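Local coordinates for protein ribulose bisphosphate carboxylase (Hyperthermus butylicus DSM 5456, PDB 6HUN) that probably catalyses the addition of carbon dioxide and water to ribulose 1,5-bisphosphate, giving two molecules of 3-phosphoglycerate, in an archaeal AMP degradation pathway, at residues Glu138-Pro143 / Met312-Lys317. Sequence-based numbering, arbitrary orientation.
Sequences EDVYFP and MFLVAK
The last strand of the RuBisCO N-terminal domain here packs on helix 312-322 of the catalytic TIM barrel, in a fully buried contact. A classic beta bulge lies at Glu-138 and Asp-139, which sit together opposite Val-44 of strand 41-49. The side chain of Glu-138 starts out away from the helix, and its OE1 forms a salt bridge with Arg-136. Asp-139 has CG anti to the backbone N (chi1 -163°), which brings its carboxylate to Phe-313. The two planes stand 79° apart, with OD2 3.3 Å from Phe-313 CE1. Asp-139 OD1 accepts twice from above its plane, from Val-140 N and from Lys-317 NZ in a salt bridge. One water joins Asp-139 OD2 to Lys-317 NZ, and Leu-366 N also binds OD2. Val-140 CG2 packs 3.9 Å from Leu-314 CD2. A bend at chi3 (-99°) brings Lys-317 NZ to Val-140 O, 2.7 Å away and met from above the carbonyl plane. Gln-368 OE1 also accepts a hydrogen bond from NZ. A methionine here, lacking the ammonium group, would probably destabilise the buried carboxylate and loosen the join between strand and helix. Val-140 CG1 sits over one face of the Phe-142 ring, toward its rim. The ring edge meets Lys-317, with CE2 3.8 Å from Lys-317 CD.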
# COMPACT_ATOMS: atom_id res chain seq x y z
N GLU A 138 8.11 10.36 9.83
CA GLU A 138 7.62 11.73 9.68
C GLU A 138 8.10 12.38 8.36
O GLU A 138 7.33 13.11 7.70
CB GLU A 138 8.09 12.59 10.87
CG GLU A 138 7.71 12.08 12.25
CD GLU A 138 6.24 12.34 12.62
OE1 GLU A 138 5.38 12.58 11.75
OE2 GLU A 138 5.90 12.20 13.82
N ASP A 139 9.35 12.14 7.99
CA ASP A 139 9.90 12.75 6.80
C ASP A 139 11.19 12.02 6.44
O ASP A 139 11.81 11.38 7.29
CB ASP A 139 10.22 14.25 7.06
CG ASP A 139 10.40 15.04 5.76
OD1 ASP A 139 10.22 14.45 4.65
OD2 ASP A 139 10.64 16.28 5.86
N VAL A 140 11.62 12.21 5.20
CA VAL A 140 12.88 11.60 4.73
C VAL A 140 13.48 12.63 3.81
O VAL A 140 12.77 13.15 2.94
CB VAL A 140 12.66 10.27 3.98
CG1 VAL A 140 14.00 9.73 3.45
CG2 VAL A 140 12.08 9.22 4.94
N TYR A 141 14.77 12.91 4.04
CA TYR A 141 15.54 13.80 3.20
C TYR A 141 16.22 12.94 2.16
O TYR A 141 16.90 11.96 2.51
CB TYR A 141 16.60 14.52 4.03
CG TYR A 141 17.76 15.01 3.15
CD1 TYR A 141 17.60 16.13 2.37
CD2 TYR A 141 18.96 14.32 3.08
CE1 TYR A 141 18.65 16.64 1.55
CE2 TYR A 141 20.05 14.80 2.22
CZ TYR A 141 19.84 15.95 1.48
OH TYR A 141 20.82 16.47 0.65
N PHE A 142 16.03 13.31 0.89
CA PHE A 142 16.63 12.61 -0.23
C PHE A 142 17.78 13.46 -0.77
O PHE A 142 17.53 14.60 -1.17
CB PHE A 142 15.61 12.34 -1.32
CG PHE A 142 14.52 11.42 -0.87
CD1 PHE A 142 14.79 10.08 -0.73
CD2 PHE A 142 13.31 11.90 -0.50
CE1 PHE A 142 13.80 9.20 -0.27
CE2 PHE A 142 12.29 11.01 -0.08
CZ PHE A 142 12.56 9.69 0.05
N PRO A 143 19.01 12.96 -0.81
CA PRO A 143 20.13 13.78 -1.39
C PRO A 143 20.04 13.83 -2.90
O PRO A 143 19.42 12.97 -3.53
CB PRO A 143 21.40 13.04 -0.95
CG PRO A 143 20.99 11.63 -0.77
CD PRO A 143 19.50 11.66 -0.30
N MET A 312 1.26 12.09 6.06
CA MET A 312 0.79 12.37 4.71
C MET A 312 1.82 13.25 3.99
O MET A 312 1.94 13.20 2.76
CB MET A 312 -0.57 13.11 4.77
CG MET A 312 -1.08 13.53 3.32
SD MET A 312 -1.53 12.01 2.36
CE MET A 312 -0.96 12.53 0.72
N PHE A 313 2.55 14.07 4.75
CA PHE A 313 3.64 14.86 4.18
C PHE A 313 4.58 13.97 3.37
O PHE A 313 4.93 14.29 2.23
CB PHE A 313 4.35 15.57 5.34
CG PHE A 313 5.48 16.52 4.89
CD1 PHE A 313 6.75 16.02 4.64
CD2 PHE A 313 5.26 17.93 4.79
CE1 PHE A 313 7.85 16.91 4.28
CE2 PHE A 313 6.30 18.76 4.43
CZ PHE A 313 7.58 18.28 4.17
N LEU A 314 5.02 12.86 3.94
CA LEU A 314 5.99 12.02 3.24
C LEU A 314 5.32 11.28 2.08
O LEU A 314 5.92 11.07 1.01
CB LEU A 314 6.66 11.09 4.27
CG LEU A 314 7.63 10.01 3.72
CD1 LEU A 314 8.77 10.70 2.99
CD2 LEU A 314 8.20 9.07 4.77
N VAL A 315 4.06 10.87 2.26
CA VAL A 315 3.38 10.24 1.14
C VAL A 315 3.34 11.22 -0.05
O VAL A 315 3.53 10.83 -1.20
CB VAL A 315 1.96 9.84 1.57
CG1 VAL A 315 1.11 9.39 0.33
CG2 VAL A 315 2.01 8.76 2.67
N ALA A 316 3.04 12.50 0.22
CA ALA A 316 3.02 13.50 -0.84
C ALA A 316 4.39 13.70 -1.48
O ALA A 316 4.51 13.81 -2.72
CB ALA A 316 2.48 14.88 -0.31
N LYS A 317 5.44 13.71 -0.68
CA LYS A 317 6.79 13.83 -1.24
C LYS A 317 7.13 12.63 -2.13
O LYS A 317 7.68 12.79 -3.24
CB LYS A 317 7.76 13.96 -0.06
CG LYS A 317 9.18 13.81 -0.42
CD LYS A 317 10.01 13.92 0.84
CE LYS A 317 10.57 15.28 0.97
NZ LYS A 317 11.67 15.38 1.97
O HOH W 1 11.03 17.41 3.52